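Side-chain contacts in superoxide dismutase [Mn/Fe] (Aeropyrum pernix, PDB 3AK2), which catalyses the dismutation of superoxide to molecular oxygen and hydrogen peroxide, and is cambialistic, accepting either manganese or iron as its metal: residues A[18-21]-A[22-26]; A[153-156]-A[157-160]; A[184-187]-A[188-191]. All coordinates share one frame; numbering follows the deposited sequence.

Contact 1 comes first along the chain, in the loop that leads into helix 25-54 of the alpha-hairpin domain. Contacts 2 and 3 follow in series in the C-terminal domain. Contact 2 turns the chain into strand 159-165 of the three-stranded antiparallel sheet. Contact 3 sits where helix 179-186 gives way to the loop before helix 192-205. Contacts 1 and 3 touch: Tyr-22 packs on Asn-185, Asn-188 and Val-189, and their centres lie about 11 Å apart. This links the N-terminal and C-terminal parts of the fold. Contact 2 lies across the chain's centre, about 29 Å from contact 1 and about 23 Å from contact 3, centre to centre, and faces the third subunit.

Contact 1: residues A[18-21]-A[22-26]; sequences ALEP and YIIEE
Leu-19 and Tyr-22 close a type VIa beta turn, with a cis peptide bond between Glu-20 and Pro-21. Tyr-22 N makes only a weak bond back to Leu-19 O. Ile-23 N makes the firmer bond to Leu-19 O, at 3.1 Å, and meets the carbonyl from above its plane. The turn delivers the chain to helix 25-54, with Ile-24 at the N-cap position.

Glu-20 spans this entry. Its CB points away from 22-26. CG lies anti to the carbonyl carbon (chi1 -63°), and from there the extended chain runs back towards the helix start. Glu-20 CG passes 3.7 Å from Ile-23 O. CD comes on toward Glu-25 N, and Glu-20 OE2 accepts from Glu-25 N at 3.0 Å. The N-H points fairly straight at the oxygen (157°) and meets it on the anti side, near the carboxylate plane. Glu-20 OE2 also rests 3.5 Å from Glu-25 CB. A negative group here probably suits the positive end of the helix dipole. The Glu-25 carboxylate is turned elsewhere, with its OE1 5.1 Å from Glu-20 OE2, so the like charges do not touch.

Pro-21 and Tyr-22 lie side by side. Pro-21 CD sits over one face of the Tyr-22 ring as a CH-pi contact, 4.1 Å from the centroid and offset toward the rim. Leu-19 and Ile-23 meet through their CD1 methyls, and both also pack on Met-28. Gln-174 bonds to Pro-21 O and Ile-24 N, tying the turn to the C-terminal domain. Glu-26 reaches Lys-176 of the second subunit in a salt bridge. One water bridges the turn, accepting from Leu-19 N at 2.8 Å and donating to Ile-23 O at 2.7 Å.

Contact 2: residues A[153-156]-A[157-160]; sequences LMTA and GLVP
Ala-156 O is gripped from two residues. Thr-155 OG1 donates to Ala-156 O at 2.9 Å, tilted from the carbonyl plane. Leu-158 N donates to Ala-156 O at 3.0 Å, a weak bond with a bent N-H (143°). This second bond closes a classic gamma turn with Gly-157 at its centre. The positive phi of Gly-157 favours glycine, and a CB there would clash with Ala-156 O. The turn swings the chain into strand 159-165, which pairs with strand 129-136.

The Thr-155 hydroxyl lies between its backbone N and carbonyl carbon (chi1 76°), within reach of both the carbonyl and a neighbouring leucine. Thr-155 OG1 is 3.3 Å from Leu-158 CD1, and the two side chains cross at a slant. Met-154 reaches the residues that follow Gly-157. Its chain bends at chi2 (52°) and brings Met-154 CE 3.3 Å from Leu-158 O. The same methyl, Met-154 CE, packs on Pro-160 CG at 3.9 Å and also approaches Leu-158 CB.

The third subunit covers this region. Met-154 packs on its own counterpart there, and Tyr-73 of that subunit rests on Thr-155 and Leu-158. Leu-153 O also bonds to Ser-70 OG of that subunit, so the interface here is both polar and apolar. In this buried setting the Thr-155 hydroxyl spends its proton on the turn's carbonyl, so this polar group is answered locally.

Contact 3: residues A[184-187]-A[188-191]; sequences ENWW and NVVN
At the C-terminal part of helix 179-186, Asn-188 bonds twice to Asn-185 O. Asn-188 N donates to Asn-185 O at 3.0 Å. Asn-188 ND2 reaches Asn-185 O at 3.1 Å, from the same face of the carbonyl. CG sits beside the backbone N (chi1 -63°), which lets the amide fold back over the preceding turn. The ND2 bond is bent (136°). The Asn-185 amide is engaged elsewhere, with ND2 bonded to Ser-181 O. With an alanine in place of Asn-188 the ND2 bond to Asn-185 O is lost, which would probably leave the backbone N-H as the one remaining donor of this pair and open a gap beside Tyr-22, which packs on this amide.

Val-189 N bonds Trp-186 O at 3.0 Å, and Val-190 N bonds Trp-187 O weakly. With Asn-188 N these form three successive i to i+3 bonds, a 3-10-like exit from the helix within the C-terminal domain of the iron/manganese superoxide dismutases.

The two indoles meet at a steep angle, Trp-186 CZ3 over the centre of the Trp-187 ring, 3.7 Å above its plane. Val-190 CG2 sits over a face of Trp-186 in a CH-pi contact, 3.5 Å from the six-membered centroid and 9° off the normal. Val-190 CG2 is also 4.1 Å from Trp-187 CE3. Trp-187 NE1 bonds to Ser-119 OG, while Trp-186 and Val-190 both pack on Leu-162 of strand 159-165.

Contact 1: residues A[18-21]-A[22-26]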
ATOM      1  N   ALA A  18     -11.935 -32.923  -1.033  1.00 14.29           N
ATOM      2  CA  ALA A  18     -11.296 -33.617   0.086  1.00 14.28           C
ATOM      3  C   ALA A  18     -11.276 -32.840   1.402  1.00 14.35           C
ATOM      4  O   ALA A  18     -11.008 -33.421   2.453  1.00 14.61           O
ATOM      5  CB  ALA A  18      -9.892 -34.049  -0.291  1.00 14.71           C
ATOM      6  N   LEU A  19     -11.558 -31.540   1.347  1.00 13.98           N
ATOM      7  CA  LEU A  19     -11.550 -30.713   2.557  1.00 14.19           C
ATOM      8  C   LEU A  19     -12.945 -30.430   3.109  1.00 14.57           C
ATOM      9  O   LEU A  19     -13.111 -29.651   4.052  1.00 14.34           O
ATOM     10  CB  LEU A  19     -10.774 -29.410   2.329  1.00 13.87           C
ATOM     11  CG  LEU A  19      -9.310 -29.545   1.894  1.00 13.94           C
ATOM     12  CD1 LEU A  19      -8.630 -28.187   1.941  1.00 13.22           C
ATOM     13  CD2 LEU A  19      -8.524 -30.555   2.730  1.00 14.03           C
ATOM     14  N   GLU A  20     -13.944 -31.078   2.516  1.00 14.97           N
ATOM     15  CA  GLU A  20     -15.313 -30.991   3.010  1.00 15.64           C
ATOM     16  C   GLU A  20     -15.419 -31.665   4.377  1.00 15.52           C
ATOM     17  O   GLU A  20     -14.692 -32.620   4.652  1.00 15.78           O
ATOM     18  CB  GLU A  20     -16.287 -31.599   1.999  1.00 15.82           C
ATOM     19  CG  GLU A  20     -16.281 -30.844   0.676  1.00 17.64           C
ATOM     20  CD  GLU A  20     -17.475 -31.126  -0.206  1.00 19.84           C
ATOM     21  OE1 GLU A  20     -18.095 -32.206  -0.070  1.00 21.55           O
ATOM     22  OE2 GLU A  20     -17.789 -30.254  -1.049  1.00 20.39           O
ATOM     23  N   PRO A  21     -16.316 -31.164   5.244  1.00 15.53           N
ATOM     24  CA  PRO A  21     -17.273 -30.080   5.008  1.00 15.34           C
ATOM     25  C   PRO A  21     -16.718 -28.667   5.229  1.00 15.03           C
ATOM     26  O   PRO A  21     -17.444 -27.695   5.049  1.00 15.04           O
ATOM     27  CB  PRO A  21     -18.359 -30.371   6.043  1.00 15.54           C
ATOM     28  CG  PRO A  21     -17.613 -30.948   7.188  1.00 15.70           C
ATOM     29  CD  PRO A  21     -16.455 -31.723   6.602  1.00 15.67           C
ATOM     30  N   TYR A  22     -15.447 -28.565   5.608  1.00 14.69           N
ATOM     31  CA  TYR A  22     -14.865 -27.292   6.050  1.00 14.36           C
ATOM     32  C   TYR A  22     -14.624 -26.283   4.933  1.00 13.84           C
ATOM     33  O   TYR A  22     -14.843 -25.087   5.122  1.00 13.67           O
ATOM     34  CB  TYR A  22     -13.605 -27.555   6.875  1.00 14.54           C
ATOM     35  CG  TYR A  22     -13.909 -28.491   8.018  1.00 15.28           C
ATOM     36  CD1 TYR A  22     -13.469 -29.815   8.005  1.00 15.85           C
ATOM     37  CD2 TYR A  22     -14.697 -28.068   9.087  1.00 15.81           C
ATOM     38  CE1 TYR A  22     -13.783 -30.685   9.054  1.00 16.59           C
ATOM     39  CE2 TYR A  22     -15.017 -28.922  10.130  1.00 17.18           C
ATOM     40  CZ  TYR A  22     -14.556 -30.224  10.110  1.00 16.61           C
ATOM     41  OH  TYR A  22     -14.881 -31.059  11.158  1.00 18.44           O
ATOM     42  N   ILE A  23     -14.186 -26.767   3.774  1.00 13.46           N
ATOM     43  CA  ILE A  23     -14.094 -25.934   2.578  1.00 13.32           C
ATOM     44  C   ILE A  23     -14.695 -26.718   1.418  1.00 13.35           C
ATOM     45  O   ILE A  23     -14.215 -27.801   1.087  1.00 13.08           O
ATOM     46  CB  ILE A  23     -12.639 -25.503   2.255  1.00 13.10           C
ATOM     47  CG1 ILE A  23     -11.961 -24.896   3.490  1.00 13.38           C
ATOM     48  CG2 ILE A  23     -12.637 -24.505   1.104  1.00 13.36           C
ATOM     49  CD1 ILE A  23     -10.469 -24.636   3.328  1.00 13.83           C
ATOM     50  N   ILE A  24     -15.744 -26.169   0.810  1.00 13.28           N
ATOM     51  CA  ILE A  24     -16.501 -26.895  -0.219  1.00 13.81           C
ATOM     52  C   ILE A  24     -15.737 -27.082  -1.530  1.00 13.67           C
ATOM     53  O   ILE A  24     -14.834 -26.298  -1.868  1.00 13.17           O
ATOM     54  CB  ILE A  24     -17.894 -26.259  -0.511  1.00 14.09           C
ATOM     55  CG1 ILE A  24     -17.760 -24.789  -0.929  1.00 14.82           C
ATOM     56  CG2 ILE A  24     -18.836 -26.433   0.686  1.00 14.45           C
ATOM     57  CD1 ILE A  24     -19.037 -24.185  -1.505  1.00 15.40           C
ATOM     58  N   GLU A  25     -16.121 -28.123  -2.264  1.00 13.48           N
ATOM     59  CA  GLU A  25     -15.487 -28.487  -3.526  1.00 13.69           C
ATOM     60  C   GLU A  25     -15.437 -27.339  -4.530  1.00 13.22           C
ATOM     61  O   GLU A  25     -14.411 -27.144  -5.186  1.00 12.69           O
ATOM     62  CB  GLU A  25     -16.200 -29.697  -4.146  1.00 13.85           C
ATOM     63  CG  GLU A  25     -15.596 -30.195  -5.454  1.00 15.79           C
ATOM     64  CD  GLU A  25     -16.345 -31.381  -6.039  1.00 18.52           C
ATOM     65  OE1 GLU A  25     -17.593 -31.353  -6.054  1.00 21.36           O
ATOM     66  OE2 GLU A  25     -15.680 -32.335  -6.495  1.00 21.10           O
ATOM     67  N   GLU A  26     -16.529 -26.583  -4.657  1.00 13.14           N
ATOM     68  CA  GLU A  26     -16.576 -25.531  -5.674  1.00 13.40           C
ATOM     69  C   GLU A  26     -15.514 -24.470  -5.422  1.00 12.74           C
ATOM     70  O   GLU A  26     -14.896 -23.975  -6.366  1.00 12.95           O
ATOM     71  CB  GLU A  26     -17.956 -24.880  -5.783  1.00 13.65           C
ATOM     72  CG  GLU A  26     -18.059 -23.953  -6.995  1.00 15.53           C
ATOM     73  CD  GLU A  26     -19.371 -23.206  -7.098  1.00 17.38           C
ATOM     74  OE1 GLU A  26     -19.528 -22.458  -8.086  1.00 18.18           O
ATOM     75  OE2 GLU A  26     -20.233 -23.352  -6.206  1.00 19.49           O
TER
HETATM   76  O   HOH W   1     -12.996 -29.787  -0.361  1.00 13.32           O

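Contact 2: residues A[153-156]-A[157-160]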
ATOM      1  N   LEU A 153       2.950  -5.761   3.369  1.00  8.11           N
ATOM      2  CA  LEU A 153       3.281  -6.116   4.766  1.00  8.28           C
ATOM      3  C   LEU A 153       4.187  -7.331   4.889  1.00  8.38           C
ATOM      4  O   LEU A 153       4.728  -7.579   5.967  1.00  8.47           O
ATOM      5  CB  LEU A 153       2.045  -6.301   5.663  1.00  8.71           C
ATOM      6  CG  LEU A 153       0.996  -5.189   5.696  1.00  8.61           C
ATOM      7  CD1 LEU A 153      -0.141  -5.559   6.642  1.00  9.43           C
ATOM      8  CD2 LEU A 153       1.598  -3.846   6.073  1.00 10.93           C
ATOM      9  N   MET A 154       4.359  -8.099   3.818  1.00  8.42           N
ATOM     10  CA  MET A 154       5.356  -9.162   3.856  1.00  8.74           C
ATOM     11  C   MET A 154       6.747  -8.542   3.922  1.00  8.79           C
ATOM     12  O   MET A 154       6.987  -7.469   3.366  1.00  8.69           O
ATOM     13  CB  MET A 154       5.222 -10.120   2.669  1.00  9.02           C
ATOM     14  CG  MET A 154       6.103 -11.368   2.794  1.00  8.80           C
ATOM     15  SD  MET A 154       5.882 -12.219   4.378  1.00  9.73           S
ATOM     16  CE  MET A 154       7.236 -13.395   4.336  1.00  9.94           C
ATOM     17  N   THR A 155       7.648  -9.212   4.633  1.00  9.07           N
ATOM     18  CA  THR A 155       9.006  -8.715   4.818  1.00  9.13           C
ATOM     19  C   THR A 155       9.982  -9.730   4.262  1.00  8.89           C
ATOM     20  O   THR A 155       9.638 -10.898   4.061  1.00  9.00           O
ATOM     21  CB  THR A 155       9.341  -8.495   6.312  1.00  9.34           C
ATOM     22  OG1 THR A 155       9.587  -9.756   6.938  1.00  9.94           O
ATOM     23  CG2 THR A 155       8.208  -7.791   7.042  1.00 10.51           C
ATOM     24  N   ALA A 156      11.210  -9.279   4.032  1.00  8.69           N
ATOM     25  CA  ALA A 156      12.321 -10.171   3.764  1.00  8.96           C
ATOM     26  C   ALA A 156      12.578 -11.038   4.994  1.00  9.23           C
ATOM     27  O   ALA A 156      12.152 -10.709   6.108  1.00  9.50           O
ATOM     28  CB  ALA A 156      13.558  -9.366   3.424  1.00  8.92           C
ATOM     29  N   GLY A 157      13.258 -12.157   4.770  1.00  9.49           N
ATOM     30  CA  GLY A 157      13.735 -13.018   5.853  1.00  9.94           C
ATOM     31  C   GLY A 157      12.734 -14.030   6.364  1.00 10.23           C
ATOM     32  O   GLY A 157      12.945 -15.237   6.250  1.00 10.77           O
ATOM     33  N   LEU A 158      11.639 -13.534   6.931  1.00 10.10           N
ATOM     34  CA  LEU A 158      10.594 -14.392   7.485  1.00 10.13           C
ATOM     35  C   LEU A 158      10.159 -15.466   6.502  1.00 10.31           C
ATOM     36  O   LEU A 158       9.825 -15.171   5.355  1.00 10.75           O
ATOM     37  CB  LEU A 158       9.386 -13.559   7.906  1.00 10.14           C
ATOM     38  CG  LEU A 158       9.621 -12.460   8.942  1.00  9.98           C
ATOM     39  CD1 LEU A 158       8.309 -11.758   9.247  1.00 11.03           C
ATOM     40  CD2 LEU A 158      10.245 -13.001  10.218  1.00 11.89           C
ATOM     41  N   VAL A 159      10.174 -16.712   6.963  1.00 10.20           N
ATOM     42  CA  VAL A 159       9.826 -17.860   6.135  1.00 10.32           C
ATOM     43  C   VAL A 159       8.439 -18.354   6.536  1.00 10.64           C
ATOM     44  O   VAL A 159       8.295 -18.917   7.622  1.00 10.97           O
ATOM     45  CB  VAL A 159      10.833 -19.013   6.340  1.00 10.37           C
ATOM     46  CG1 VAL A 159      10.446 -20.227   5.493  1.00 10.54           C
ATOM     47  CG2 VAL A 159      12.255 -18.556   6.029  1.00 10.79           C
ATOM     48  N   PRO A 160       7.412 -18.149   5.685  1.00 10.59           N
ATOM     49  CA  PRO A 160       6.090 -18.681   6.026  1.00 10.77           C
ATOM     50  C   PRO A 160       6.102 -20.202   6.133  1.00 10.80           C
ATOM     51  O   PRO A 160       6.569 -20.885   5.218  1.00 11.29           O
ATOM     52  CB  PRO A 160       5.207 -18.228   4.851  1.00 10.74           C
ATOM     53  CG  PRO A 160       5.932 -17.078   4.246  1.00 11.62           C
ATOM     54  CD  PRO A 160       7.389 -17.423   4.402  1.00 10.73           C
TER

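Contact 3: residues A[184-187]-A[188-191]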
ATOM      1  N   GLU A 184     -12.337 -20.183  11.870  1.00 13.72           N
ATOM      2  CA  GLU A 184     -12.550 -21.172  12.924  1.00 14.24           C
ATOM      3  C   GLU A 184     -12.592 -22.596  12.364  1.00 14.15           C
ATOM      4  O   GLU A 184     -11.997 -23.516  12.930  1.00 14.16           O
ATOM      5  CB  GLU A 184     -13.828 -20.860  13.710  1.00 14.58           C
ATOM      6  CG  GLU A 184     -13.731 -19.620  14.604  1.00 16.88           C
ATOM      7  CD  GLU A 184     -12.674 -19.747  15.694  1.00 19.48           C
ATOM      8  OE1 GLU A 184     -12.511 -20.852  16.256  1.00 22.40           O
ATOM      9  OE2 GLU A 184     -12.012 -18.733  15.995  1.00 21.68           O
ATOM     10  N   ASN A 185     -13.282 -22.759  11.241  1.00 13.99           N
ATOM     11  CA  ASN A 185     -13.404 -24.060  10.590  1.00 14.32           C
ATOM     12  C   ASN A 185     -12.113 -24.552   9.938  1.00 14.03           C
ATOM     13  O   ASN A 185     -11.850 -25.755   9.897  1.00 13.95           O
ATOM     14  CB  ASN A 185     -14.547 -24.043   9.576  1.00 14.80           C
ATOM     15  CG  ASN A 185     -15.884 -24.351  10.211  1.00 16.57           C
ATOM     16  OD1 ASN A 185     -16.181 -25.503  10.516  1.00 19.18           O
ATOM     17  ND2 ASN A 185     -16.700 -23.322  10.408  1.00 17.92           N
ATOM     18  N   TRP A 186     -11.306 -23.616   9.449  1.00 13.75           N
ATOM     19  CA  TRP A 186     -10.049 -23.937   8.769  1.00 13.06           C
ATOM     20  C   TRP A 186      -9.085 -24.749   9.639  1.00 13.07           C
ATOM     21  O   TRP A 186      -8.344 -25.590   9.130  1.00 12.87           O
ATOM     22  CB  TRP A 186      -9.398 -22.644   8.266  1.00 13.11           C
ATOM     23  CG  TRP A 186      -7.987 -22.766   7.767  1.00 12.00           C
ATOM     24  CD1 TRP A 186      -7.586 -23.125   6.511  1.00 12.11           C
ATOM     25  CD2 TRP A 186      -6.795 -22.492   8.510  1.00 11.32           C
ATOM     26  NE1 TRP A 186      -6.213 -23.099   6.431  1.00 11.81           N
ATOM     27  CE2 TRP A 186      -5.703 -22.714   7.643  1.00 11.30           C
ATOM     28  CE3 TRP A 186      -6.545 -22.081   9.826  1.00 11.54           C
ATOM     29  CZ2 TRP A 186      -4.377 -22.538   8.051  1.00 11.93           C
ATOM     30  CZ3 TRP A 186      -5.229 -21.906  10.230  1.00 12.20           C
ATOM     31  CH2 TRP A 186      -4.161 -22.131   9.342  1.00 12.72           C
ATOM     32  N   TRP A 187      -9.116 -24.525  10.952  1.00 13.12           N
ATOM     33  CA  TRP A 187      -8.265 -25.284  11.870  1.00 13.35           C
ATOM     34  C   TRP A 187      -8.449 -26.795  11.745  1.00 13.42           C
ATOM     35  O   TRP A 187      -7.516 -27.557  11.987  1.00 13.81           O
ATOM     36  CB  TRP A 187      -8.497 -24.846  13.315  1.00 13.36           C
ATOM     37  CG  TRP A 187      -8.026 -23.456  13.565  1.00 13.37           C
ATOM     38  CD1 TRP A 187      -8.795 -22.332  13.645  1.00 13.42           C
ATOM     39  CD2 TRP A 187      -6.672 -23.030  13.735  1.00 12.89           C
ATOM     40  NE1 TRP A 187      -8.003 -21.229  13.863  1.00 13.30           N
ATOM     41  CE2 TRP A 187      -6.695 -21.631  13.927  1.00 12.91           C
ATOM     42  CE3 TRP A 187      -5.438 -23.697  13.750  1.00 13.49           C
ATOM     43  CZ2 TRP A 187      -5.530 -20.884  14.129  1.00 13.03           C
ATOM     44  CZ3 TRP A 187      -4.281 -22.953  13.953  1.00 13.84           C
ATOM     45  CH2 TRP A 187      -4.338 -21.560  14.143  1.00 13.40           C
ATOM     46  N   ASN A 188      -9.645 -27.216  11.342  1.00 13.66           N
ATOM     47  CA  ASN A 188      -9.958 -28.639  11.212  1.00 14.13           C
ATOM     48  C   ASN A 188      -9.292 -29.336  10.031  1.00 13.92           C
ATOM     49  O   ASN A 188      -9.338 -30.565   9.926  1.00 14.35           O
ATOM     50  CB  ASN A 188     -11.470 -28.836  11.165  1.00 14.57           C
ATOM     51  CG  ASN A 188     -12.144 -28.392  12.438  1.00 16.07           C
ATOM     52  OD1 ASN A 188     -11.917 -28.964  13.504  1.00 18.84           O
ATOM     53  ND2 ASN A 188     -12.972 -27.360  12.341  1.00 16.19           N
ATOM     54  N   VAL A 189      -8.667 -28.555   9.148  1.00 13.59           N
ATOM     55  CA  VAL A 189      -7.946 -29.121   8.003  1.00 13.42           C
ATOM     56  C   VAL A 189      -6.449 -28.771   7.962  1.00 13.12           C
ATOM     57  O   VAL A 189      -5.766 -29.089   6.992  1.00 13.12           O
ATOM     58  CB  VAL A 189      -8.622 -28.774   6.636  1.00 13.43           C
ATOM     59  CG1 VAL A 189     -10.037 -29.350   6.558  1.00 13.84           C
ATOM     60  CG2 VAL A 189      -8.629 -27.263   6.381  1.00 13.67           C
ATOM     61  N   VAL A 190      -5.936 -28.140   9.016  1.00 13.16           N
ATOM     62  CA  VAL A 190      -4.509 -27.801   9.066  1.00 13.06           C
ATOM     63  C   VAL A 190      -3.654 -29.065   9.093  1.00 13.25           C
ATOM     64  O   VAL A 190      -3.872 -29.959   9.915  1.00 13.70           O
ATOM     65  CB  VAL A 190      -4.154 -26.895  10.269  1.00 13.01           C
ATOM     66  CG1 VAL A 190      -2.640 -26.729  10.398  1.00 12.82           C
ATOM     67  CG2 VAL A 190      -4.823 -25.543  10.125  1.00 13.26           C
ATOM     68  N   ASN A 191      -2.694 -29.132   8.178  1.00 13.16           N
ATOM     69  CA  ASN A 191      -1.779 -30.256   8.072  1.00 13.30           C
ATOM     70  C   ASN A 191      -0.525 -29.998   8.904  1.00 13.65           C
ATOM     71  O   ASN A 191       0.480 -29.488   8.400  1.00 13.30           O
ATOM     72  CB  ASN A 191      -1.423 -30.480   6.600  1.00 13.27           C
ATOM     73  CG  ASN A 191      -0.566 -31.707   6.374  1.00 13.95           C
ATOM     74  OD1 ASN A 191      -0.258 -32.459   7.303  1.00 15.79           O
ATOM     75  ND2 ASN A 191      -0.177 -31.922   5.124  1.00 13.91           N
TER